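Superoxide dismutase (Porphyromonas gingivalis, PDB 1UES) catalyses the dismutation of superoxide into oxygen and hydrogen peroxide, using one manganese or iron ion per subunit of the homodimer. Local coordinates at residues E25-K30 against N75-Q80; L154-W159 against K176-I181; K33-N38 against F65-Q70. The protein carries 1 engineered substitution. All blocks are in the same frame, centred on the assembly; numbering follows the deposited sequence.

Contact 1: E25-K30 against N75-Q80. With MN (manganese (II) ion), chain E.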
loop_
_atom_site.group_PDB
_atom_site.type_symbol
_atom_site.label_atom_id
_atom_site.label_comp_id
_atom_site.label_asym_id
_atom_site.label_seq_id
_atom_site.Cartn_x
_atom_site.Cartn_y
_atom_site.Cartn_z
ATOM N N GLU A 25 -5.262 -15.828 8.087
ATOM C CA GLU A 25 -4.074 -16.144 8.886
ATOM C C GLU A 25 -3.013 -15.008 8.856
ATOM O O GLU A 25 -2.446 -14.644 9.894
ATOM C CB GLU A 25 -3.473 -17.491 8.418
ATOM C CG GLU A 25 -1.983 -17.617 8.665
ATOM C CD GLU A 25 -1.464 -19.033 8.505
ATOM O OE1 GLU A 25 -0.258 -19.273 8.801
ATOM O OE2 GLU A 25 -2.263 -19.907 8.080
ATOM N N PHE A 26 -2.734 -14.423 7.692
ATOM C CA PHE A 26 -1.762 -13.348 7.650
ATOM C C PHE A 26 -2.364 -11.978 8.000
ATOM O O PHE A 26 -1.773 -11.191 8.746
ATOM C CB PHE A 26 -1.112 -13.283 6.250
ATOM C CG PHE A 26 -0.189 -14.419 5.996
ATOM C CD1 PHE A 26 1.088 -14.397 6.552
ATOM C CD2 PHE A 26 -0.605 -15.535 5.289
ATOM C CE1 PHE A 26 1.957 -15.483 6.421
ATOM C CE2 PHE A 26 0.243 -16.640 5.143
ATOM C CZ PHE A 26 1.534 -16.617 5.714
ATOM N N HIS A 27 -3.541 -11.702 7.454
ATOM C CA HIS A 27 -4.171 -10.395 7.658
ATOM C C HIS A 27 -4.504 -10.162 9.127
ATOM O O HIS A 27 -4.112 -9.140 9.713
ATOM C CB HIS A 27 -5.436 -10.295 6.771
ATOM C CG HIS A 27 -5.881 -8.891 6.537
ATOM N ND1 HIS A 27 -6.934 -8.564 5.710
ATOM C CD2 HIS A 27 -5.374 -7.724 6.987
ATOM C CE1 HIS A 27 -7.056 -7.250 5.658
ATOM N NE2 HIS A 27 -6.113 -6.724 6.415
ATOM N N HIS A 28 -5.255 -11.091 9.699
ATOM C CA HIS A 28 -5.618 -10.993 11.101
ATOM C C HIS A 28 -4.485 -11.475 12.006
ATOM O O HIS A 28 -4.073 -10.769 12.924
ATOM C CB HIS A 28 -6.899 -11.796 11.381
ATOM C CG HIS A 28 -7.219 -11.923 12.833
ATOM N ND1 HIS A 28 -6.757 -12.970 13.600
ATOM C CD2 HIS A 28 -7.878 -11.095 13.682
ATOM C CE1 HIS A 28 -7.110 -12.778 14.862
ATOM N NE2 HIS A 28 -7.789 -11.646 14.935
ATOM N N GLY A 29 -3.964 -12.673 11.746
ATOM C CA GLY A 29 -2.918 -13.200 12.606
ATOM C C GLY A 29 -1.562 -12.511 12.627
ATOM O O GLY A 29 -0.854 -12.587 13.636
ATOM N N LYS A 30 -1.167 -11.869 11.533
ATOM C CA LYS A 30 0.138 -11.225 11.485
ATOM C C LYS A 30 0.069 -9.705 11.375
ATOM O O LYS A 30 0.661 -9.006 12.195
ATOM C CB LYS A 30 0.956 -11.797 10.326
ATOM C CG LYS A 30 1.226 -13.294 10.500
ATOM C CD LYS A 30 2.089 -13.517 11.742
ATOM C CE LYS A 30 2.641 -14.958 11.819
ATOM N NZ LYS A 30 1.899 -15.734 12.846
ATOM N N ASN A 75 -10.451 -3.867 13.350
ATOM C CA ASN A 75 -11.435 -4.381 14.287
ATOM C C ASN A 75 -12.835 -4.303 13.713
ATOM O O ASN A 75 -13.587 -5.262 13.815
ATOM C CB ASN A 75 -11.349 -3.656 15.631
ATOM C CG ASN A 75 -10.102 -4.046 16.419
ATOM O OD1 ASN A 75 -9.376 -4.967 16.029
ATOM N ND2 ASN A 75 -9.853 -3.355 17.539
ATOM N N LEU A 76 -13.185 -3.178 13.099
ATOM C CA LEU A 76 -14.486 -3.022 12.472
ATOM C C LEU A 76 -14.594 -3.877 11.202
ATOM O O LEU A 76 -15.627 -4.467 10.895
ATOM C CB LEU A 76 -14.693 -1.548 12.124
ATOM C CG LEU A 76 -14.786 -0.656 13.380
ATOM C CD1 LEU A 76 -14.658 0.790 12.989
ATOM C CD2 LEU A 76 -16.117 -0.909 14.120
ATOM N N TYR A 77 -13.517 -3.932 10.439
ATOM C CA TYR A 77 -13.524 -4.691 9.209
ATOM C C TYR A 77 -13.789 -6.182 9.453
ATOM O O TYR A 77 -14.726 -6.770 8.910
ATOM C CB TYR A 77 -12.168 -4.449 8.503
ATOM C CG TYR A 77 -11.873 -5.328 7.308
ATOM C CD1 TYR A 77 -12.334 -4.986 6.041
ATOM C CD2 TYR A 77 -11.022 -6.440 7.432
ATOM C CE1 TYR A 77 -11.949 -5.719 4.909
ATOM C CE2 TYR A 77 -10.625 -7.176 6.305
ATOM C CZ TYR A 77 -11.091 -6.798 5.047
ATOM O OH TYR A 77 -10.606 -7.419 3.916
ATOM N N PHE A 78 -13.017 -6.812 10.320
ATOM C CA PHE A 78 -13.248 -8.237 10.503
ATOM C C PHE A 78 -14.581 -8.519 11.162
ATOM O O PHE A 78 -15.203 -9.524 10.876
ATOM C CB PHE A 78 -12.143 -8.880 11.325
ATOM C CG PHE A 78 -10.838 -8.981 10.592
ATOM C CD1 PHE A 78 -9.726 -8.285 11.056
ATOM C CD2 PHE A 78 -10.735 -9.743 9.425
ATOM C CE1 PHE A 78 -8.533 -8.336 10.376
ATOM C CE2 PHE A 78 -9.509 -9.786 8.728
ATOM C CZ PHE A 78 -8.432 -9.088 9.215
ATOM N N THR A 79 -15.039 -7.642 12.028
ATOM C CA THR A 79 -16.294 -7.969 12.700
ATOM C C THR A 79 -17.560 -7.750 11.889
ATOM O O THR A 79 -18.645 -8.143 12.327
ATOM C CB THR A 79 -16.421 -7.251 14.059
ATOM O OG1 THR A 79 -16.277 -5.836 13.904
ATOM C CG2 THR A 79 -15.387 -7.792 15.008
ATOM N N GLN A 80 -17.443 -7.190 10.694
ATOM C CA GLN A 80 -18.653 -6.925 9.935
ATOM C C GLN A 80 -19.004 -8.022 8.950
ATOM O O GLN A 80 -20.032 -7.929 8.287
ATOM C CB GLN A 80 -18.535 -5.598 9.181
ATOM C CG GLN A 80 -17.584 -5.695 7.989
ATOM C CD GLN A 80 -16.978 -4.380 7.519
ATOM O OE1 GLN A 80 -17.267 -3.278 8.016
ATOM N NE2 GLN A 80 -16.106 -4.495 6.532
HETATM MN MN MN E . -5.529 -4.618 6.303
HETATM O O HOH W 1 -8.701 -9.480 3.733
HETATM O O HOH W 2 -5.163 -2.422 6.060
#

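Contact 2: L154-W159 against K176-I181. Engineered in segment 154-159: Thr155 (natural residue Gly). With MN (manganese (II) ion), chain E.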
loop_
_atom_site.group_PDB
_atom_site.type_symbol
_atom_site.label_atom_id
_atom_site.label_comp_id
_atom_site.label_asym_id
_atom_site.label_seq_id
_atom_site.Cartn_x
_atom_site.Cartn_y
_atom_site.Cartn_z
ATOM N N LEU A 154 -19.303 0.791 7.448
ATOM C CA LEU A 154 -18.835 -0.326 6.660
ATOM C C LEU A 154 -17.534 0.065 5.962
ATOM O O LEU A 154 -17.431 1.153 5.415
ATOM C CB LEU A 154 -19.895 -0.683 5.601
ATOM C CG LEU A 154 -19.423 -1.571 4.455
ATOM C CD1 LEU A 154 -19.268 -3.002 4.987
ATOM C CD2 LEU A 154 -20.428 -1.507 3.263
ATOM N N THR A 155 -16.533 -0.808 6.014
ATOM C CA THR A 155 -15.294 -0.471 5.308
ATOM C C THR A 155 -14.742 -1.596 4.474
ATOM O O THR A 155 -14.862 -2.767 4.833
ATOM C CB THR A 155 -14.162 0.014 6.281
ATOM O OG1 THR A 155 -13.072 0.529 5.502
ATOM C CG2 THR A 155 -13.636 -1.142 7.185
ATOM N N PHE A 156 -14.135 -1.240 3.335
ATOM C CA PHE A 156 -13.456 -2.221 2.503
ATOM C C PHE A 156 -11.951 -1.821 2.602
ATOM O O PHE A 156 -11.599 -0.672 2.400
ATOM C CB PHE A 156 -13.889 -2.146 1.038
ATOM C CG PHE A 156 -15.263 -2.717 0.757
ATOM C CD1 PHE A 156 -16.018 -3.313 1.765
ATOM C CD2 PHE A 156 -15.788 -2.650 -0.533
ATOM C CE1 PHE A 156 -17.297 -3.847 1.506
ATOM C CE2 PHE A 156 -17.061 -3.176 -0.813
ATOM C CZ PHE A 156 -17.814 -3.770 0.197
ATOM N N ASP A 157 -11.104 -2.770 2.980
ATOM C CA ASP A 157 -9.668 -2.533 3.092
ATOM C C ASP A 157 -9.075 -2.652 1.691
ATOM O O ASP A 157 -9.238 -3.707 1.045
ATOM C CB ASP A 157 -9.113 -3.624 3.992
ATOM C CG ASP A 157 -7.669 -3.421 4.371
ATOM O OD1 ASP A 157 -7.061 -2.422 3.941
ATOM O OD2 ASP A 157 -7.196 -4.319 5.117
ATOM N N VAL A 158 -8.402 -1.598 1.209
ATOM C CA VAL A 158 -7.791 -1.698 -0.106
ATOM C C VAL A 158 -6.286 -1.706 -0.044
ATOM O O VAL A 158 -5.601 -1.481 -1.046
ATOM C CB VAL A 158 -8.364 -0.688 -1.154
ATOM C CG1 VAL A 158 -9.885 -0.938 -1.298
ATOM C CG2 VAL A 158 -8.094 0.761 -0.732
ATOM N N TRP A 159 -5.783 -2.006 1.159
ATOM C CA TRP A 159 -4.346 -2.226 1.319
ATOM C C TRP A 159 -4.224 -3.536 0.519
ATOM O O TRP A 159 -5.081 -4.394 0.611
ATOM C CB TRP A 159 -3.981 -2.517 2.781
ATOM C CG TRP A 159 -3.734 -1.270 3.582
ATOM C CD1 TRP A 159 -4.638 -0.299 3.872
ATOM C CD2 TRP A 159 -2.506 -0.886 4.187
ATOM N NE1 TRP A 159 -4.051 0.689 4.625
ATOM C CE2 TRP A 159 -2.732 0.357 4.837
ATOM C CE3 TRP A 159 -1.225 -1.468 4.247
ATOM C CZ2 TRP A 159 -1.715 1.039 5.547
ATOM C CZ3 TRP A 159 -0.206 -0.794 4.960
ATOM C CH2 TRP A 159 -0.467 0.455 5.601
ATOM N N LYS A 176 -16.030 -6.377 -5.517
ATOM C CA LYS A 176 -17.340 -6.889 -5.916
ATOM C C LYS A 176 -17.724 -8.121 -5.080
ATOM O O LYS A 176 -18.903 -8.289 -4.727
ATOM C CB LYS A 176 -17.371 -7.146 -7.438
ATOM C CG LYS A 176 -16.898 -8.492 -7.884
ATOM C CD LYS A 176 -16.161 -8.404 -9.232
ATOM C CE LYS A 176 -15.692 -9.773 -9.684
ATOM N NZ LYS A 176 -15.503 -10.655 -8.509
ATOM N N ASP A 177 -16.745 -8.950 -4.714
ATOM C CA ASP A 177 -16.997 -10.132 -3.918
ATOM C C ASP A 177 -17.215 -9.825 -2.441
ATOM O O ASP A 177 -17.831 -10.606 -1.750
ATOM C CB ASP A 177 -15.838 -11.141 -4.011
ATOM C CG ASP A 177 -15.845 -11.941 -5.308
ATOM O OD1 ASP A 177 -16.942 -12.153 -5.884
ATOM O OD2 ASP A 177 -14.748 -12.356 -5.742
ATOM N N LEU A 178 -16.720 -8.695 -1.945
ATOM C CA LEU A 178 -16.881 -8.421 -0.528
ATOM C C LEU A 178 -18.331 -8.317 -0.148
ATOM O O LEU A 178 -18.708 -8.630 0.974
ATOM C CB LEU A 178 -16.153 -7.134 -0.150
ATOM C CG LEU A 178 -14.646 -7.244 0.027
ATOM C CD1 LEU A 178 -14.112 -5.815 0.316
ATOM C CD2 LEU A 178 -14.282 -8.227 1.152
ATOM N N TRP A 179 -19.157 -7.865 -1.084
ATOM C CA TRP A 179 -20.576 -7.727 -0.752
ATOM C C TRP A 179 -21.233 -9.018 -0.297
ATOM O O TRP A 179 -22.173 -9.003 0.523
ATOM C CB TRP A 179 -21.325 -7.131 -1.938
ATOM C CG TRP A 179 -20.790 -5.834 -2.364
ATOM C CD1 TRP A 179 -20.009 -5.585 -3.469
ATOM C CD2 TRP A 179 -20.948 -4.572 -1.695
ATOM N NE1 TRP A 179 -19.679 -4.251 -3.517
ATOM C CE2 TRP A 179 -20.236 -3.609 -2.446
ATOM C CE3 TRP A 179 -21.622 -4.163 -0.526
ATOM C CZ2 TRP A 179 -20.173 -2.259 -2.078
ATOM C CZ3 TRP A 179 -21.553 -2.797 -0.161
ATOM C CH2 TRP A 179 -20.835 -1.878 -0.936
ATOM N N SER A 180 -20.728 -10.144 -0.795
ATOM C CA SER A 180 -21.273 -11.438 -0.452
ATOM C C SER A 180 -21.021 -11.858 1.001
ATOM O O SER A 180 -21.687 -12.764 1.496
ATOM C CB SER A 180 -20.740 -12.508 -1.415
ATOM O OG SER A 180 -19.376 -12.845 -1.157
ATOM N N ILE A 181 -20.066 -11.223 1.689
ATOM C CA ILE A 181 -19.824 -11.594 3.088
ATOM C C ILE A 181 -20.193 -10.512 4.101
ATOM O O ILE A 181 -19.952 -10.667 5.304
ATOM C CB ILE A 181 -18.360 -11.991 3.351
ATOM C CG1 ILE A 181 -17.403 -10.936 2.816
ATOM C CG2 ILE A 181 -18.089 -13.377 2.734
ATOM C CD1 ILE A 181 -15.958 -11.202 3.179
HETATM MN MN MN E . -5.529 -4.618 6.303
HETATM O O HOH W 2 -5.163 -2.422 6.060
#

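Contact 3: K33-N38 against F65-Q70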
loop_
_atom_site.group_PDB
_atom_site.type_symbol
_atom_site.label_atom_id
_atom_site.label_comp_id
_atom_site.label_asym_id
_atom_site.label_seq_id
_atom_site.Cartn_x
_atom_site.Cartn_y
_atom_site.Cartn_z
ATOM N N LYS A 33 -1.930 -8.266 14.421
ATOM C CA LYS A 33 -1.122 -8.471 15.607
ATOM C C LYS A 33 0.024 -7.434 15.648
ATOM O O LYS A 33 0.334 -6.859 16.700
ATOM C CB LYS A 33 -0.567 -9.900 15.587
ATOM C CG LYS A 33 0.384 -10.218 16.736
ATOM C CD LYS A 33 1.661 -10.917 16.230
ATOM C CE LYS A 33 2.555 -10.014 15.361
ATOM N NZ LYS A 33 2.683 -10.394 13.919
ATOM N N THR A 34 0.669 -7.180 14.510
ATOM C CA THR A 34 1.756 -6.214 14.475
ATOM C C THR A 34 1.274 -4.797 14.813
ATOM O O THR A 34 1.957 -4.051 15.544
ATOM C CB THR A 34 2.439 -6.218 13.083
ATOM O OG1 THR A 34 3.078 -7.486 12.884
ATOM C CG2 THR A 34 3.466 -5.142 12.976
ATOM N N TYR A 35 0.098 -4.428 14.300
ATOM C CA TYR A 35 -0.459 -3.104 14.578
ATOM C C TYR A 35 -0.723 -2.940 16.070
ATOM O O TYR A 35 -0.438 -1.877 16.643
ATOM C CB TYR A 35 -1.783 -2.892 13.832
ATOM C CG TYR A 35 -1.590 -2.661 12.360
ATOM C CD1 TYR A 35 -0.653 -1.723 11.908
ATOM C CD2 TYR A 35 -2.314 -3.385 11.414
ATOM C CE1 TYR A 35 -0.448 -1.503 10.545
ATOM C CE2 TYR A 35 -2.103 -3.164 10.041
ATOM C CZ TYR A 35 -1.182 -2.232 9.627
ATOM O OH TYR A 35 -0.980 -1.961 8.296
ATOM N N VAL A 36 -1.311 -3.975 16.668
ATOM C CA VAL A 36 -1.640 -3.978 18.088
ATOM C C VAL A 36 -0.363 -3.906 18.937
ATOM O O VAL A 36 -0.272 -3.095 19.883
ATOM C CB VAL A 36 -2.461 -5.244 18.467
ATOM C CG1 VAL A 36 -2.686 -5.305 19.982
ATOM C CG2 VAL A 36 -3.821 -5.222 17.712
ATOM N N ASP A 37 0.632 -4.725 18.578
ATOM C CA ASP A 37 1.901 -4.726 19.320
ATOM C C ASP A 37 2.618 -3.373 19.228
ATOM O O ASP A 37 3.108 -2.823 20.242
ATOM C CB ASP A 37 2.811 -5.837 18.801
ATOM C CG ASP A 37 2.323 -7.229 19.170
ATOM O OD1 ASP A 37 1.386 -7.367 20.011
ATOM O OD2 ASP A 37 2.871 -8.203 18.591
ATOM N N ASN A 38 2.671 -2.802 18.024
ATOM C CA ASN A 38 3.330 -1.517 17.851
ATOM C C ASN A 38 2.560 -0.442 18.591
ATOM O O ASN A 38 3.150 0.441 19.198
ATOM C CB ASN A 38 3.399 -1.141 16.366
ATOM C CG ASN A 38 4.397 -1.991 15.585
ATOM O OD1 ASN A 38 5.211 -2.738 16.168
ATOM N ND2 ASN A 38 4.343 -1.874 14.247
ATOM N N PHE A 65 -0.853 7.299 15.621
ATOM C CA PHE A 65 -2.079 7.303 14.869
ATOM C C PHE A 65 -2.091 6.182 13.832
ATOM O O PHE A 65 -3.106 5.536 13.659
ATOM C CB PHE A 65 -2.323 8.607 14.124
ATOM C CG PHE A 65 -3.549 8.548 13.255
ATOM C CD1 PHE A 65 -4.824 8.620 13.824
ATOM C CD2 PHE A 65 -3.447 8.320 11.887
ATOM C CE1 PHE A 65 -5.967 8.453 13.037
ATOM C CE2 PHE A 65 -4.581 8.159 11.105
ATOM C CZ PHE A 65 -5.845 8.221 11.680
ATOM N N ASN A 66 -0.980 5.976 13.127
ATOM C CA ASN A 66 -0.948 4.920 12.102
ATOM C C ASN A 66 -1.311 3.554 12.674
ATOM O O ASN A 66 -2.064 2.776 12.051
ATOM C CB ASN A 66 0.438 4.870 11.417
ATOM C CG ASN A 66 0.692 6.081 10.528
ATOM O OD1 ASN A 66 -0.253 6.753 10.116
ATOM N ND2 ASN A 66 1.978 6.374 10.236
ATOM N N ASN A 67 -0.818 3.244 13.873
ATOM C CA ASN A 67 -1.139 1.940 14.424
ATOM C C ASN A 67 -2.510 1.896 15.061
ATOM O O ASN A 67 -3.199 0.896 14.964
ATOM C CB ASN A 67 -0.050 1.490 15.391
ATOM C CG ASN A 67 1.237 1.172 14.668
ATOM O OD1 ASN A 67 1.335 0.134 13.993
ATOM N ND2 ASN A 67 2.241 2.037 14.804
ATOM N N ALA A 68 -2.929 3.011 15.653
ATOM C CA ALA A 68 -4.255 3.089 16.281
ATOM C C ALA A 68 -5.332 2.984 15.195
ATOM O O ALA A 68 -6.277 2.185 15.315
ATOM C CB ALA A 68 -4.406 4.442 17.029
ATOM N N GLY A 69 -5.188 3.817 14.154
ATOM C CA GLY A 69 -6.137 3.839 13.060
ATOM C C GLY A 69 -6.232 2.468 12.432
ATOM O O GLY A 69 -7.340 2.013 12.177
ATOM N N GLN A 70 -5.087 1.811 12.227
ATOM C CA GLN A 70 -5.103 0.469 11.631
ATOM C C GLN A 70 -5.784 -0.531 12.557
ATOM O O GLN A 70 -6.539 -1.389 12.085
ATOM C CB GLN A 70 -3.685 0.007 11.285
ATOM C CG GLN A 70 -3.128 0.640 9.991
ATOM C CD GLN A 70 -4.011 0.378 8.754
ATOM O OE1 GLN A 70 -5.052 1.012 8.580
ATOM N NE2 GLN A 70 -3.587 -0.547 7.902
#

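Contact 1: E25-K30 against N75-Q80
His27 enters the gap between helix 21-42 and helix 62-79, where the edge of Phe78 meets one face of its imidazole ring, Phe78 CZ standing 3.7 Å from His27 CG; with the planes 74° apart the pair is edge-to-face. On the Tyr77 side the fit is oblique: His27 CE1 comes within 3.6 Å of Tyr77 CE2. CG of His27 lies anti to the backbone N (chi1 -160°), which carries the ring off its helix and brings NE2 to the manganese ion at 2.2 Å. At the other end of the imidazole, ND1 donates to water 1 over 2.8 Å, and the same water is hydrogen-bonded to Tyr77 OH, also at 2.8 Å; it lies in the plane of both rings.

One residue on, His28 uses the same phenylalanine differently. Its CB sits over a face of Phe78 in a CH-pi contact, 4.2 Å from the ring centroid, while the edge of the imidazole is turned to that face with the planes at 86°. Tyr77 CD2 lies over the opposite face of Phe78, so the ring is sandwiched. The far nitrogen of His28, NE2, is hydrogen-bonded to the carbonyl of Ile6.

Both helices belong to the alpha-hairpin domain of iron/manganese superoxide dismutases, and His74, Asp157 and His161 complete the protein ligands. The metal bond and the water bridge fix the two nitrogens of His27, and Phe78 packed on its face should further limit rotation of this ligand.

Contact 2: L154-W159 against K176-I181
Phe156 lies with one face under the methyl CD1 of Leu178, which stands 3.5 Å from the ring centroid and closest to Phe156 CG, at 3.3 Å: a tight CH-pi contact. The two side chains come from opposite directions, the phenylalanine from strand 151-157 and the leucine from helix 171-178. The far rim of the same ring runs into the indole of Trp179. Phe156 CZ sits over the centre of the indole face, CE2 is 3.5 Å from Trp179 CZ2, and planes 67° apart make this a T-shaped pair. Leu154, two residues back on the strand, adds its CD2 methyl at 3.8 Å from Trp179 CZ3. The indole is fixed from outside as well, by a hydrogen bond from NE1 to Asn112 and a cation-pi contact with Lys108.

Asp157 turns away from this apolar layer. With CG anti to the backbone N (chi1 -172°), its OD2 binds the manganese ion at 2.1 Å. OD1 receives the backbone N of Trp159 at 3.1 Å, closing an Asx turn, although the N-H arrives from well above the carboxylate plane.

Thus the edge strand of the C-terminal domain's antiparallel sheet is held by apolar packing on Leu178 and Trp179 and, at the next residue, carries a metal ligand whose second oxygen is held by the backbone N-H of Trp159; the metal bond and the Asx-turn bond should together restrict movement of the carboxylate.

Contact 3: K33-N38 against F65-Q70
One face of the Tyr35 ring packs against the aliphatic part of Gln70, whose chain crosses it at a slant. Gln70 CB lies over the ring centre, 3.4 Å from the centroid and almost on the ring normal, a CH-pi contact, and Gln70 CG follows at 3.5 Å from Tyr35 CE1. From there the glutamine chain bends at chi2 (-57°), folding the amide along the tyrosine toward the hydroxyl. Gln70 NE2 donates to Tyr35 OH at 3.0 Å in an almost straight bond (175°). The hydroxyl lies in the amide plane, and that plane is nearly perpendicular to the ring. The other end of the amide, OE1, accepts from Trp123 NE1, so both ends of the group are gripped and its rotation is set.

These residues sit where helix 21-42 and helix 62-79 of the family's alpha-hairpin domain come close, their local axes 8.5 Å apart at 132° between directions. His74, a metal ligand on the second helix, meets the Tyr35 ring with its own. Gln70 also packs on Trp159 and on Phe119 of the second subunit. Its side chain lies about 5 Å from the manganese ion, a position consistent with the second-shell glutamine of iron-type relatives, which hydrogen-bonds the metal-bound solvent.

Asn67 approaches Tyr35 across its length, at about a right angle, and its OD1 reaches the ring edge in the ring plane, 3.4 Å from Tyr35 CD1. The same oxygen rests 3.4 Å from Asn38 CB. The two asparagine amides are nearly perpendicular, and Asn67 ND2 is directed to the carbonyl of Gly63.

Contacts 1 and 3 join the same two helices, 21-42 and 62-79, with segment 33-38 following closely on 25-30; their centres are about 12 Å apart. Contact 2 brings in the C-terminal domain and meets contact 1 at the manganese ion, where His27 NE2 and Asp157 OD2 stand 2.9 Å apart as fellow ligands and water 2 occupies another position. A probable hydrogen bond from Gln80 NE2 to the carbonyl O of engineered Thr155 (2.7 Å) also ties these two. Contact 3 lies about 21 Å from contact 2, centre to centre, yet Trp159 of contact 2 reaches contact 3 in packing contact: its CE2 is 3.3 Å from Gln70 NE2, close to the metal site.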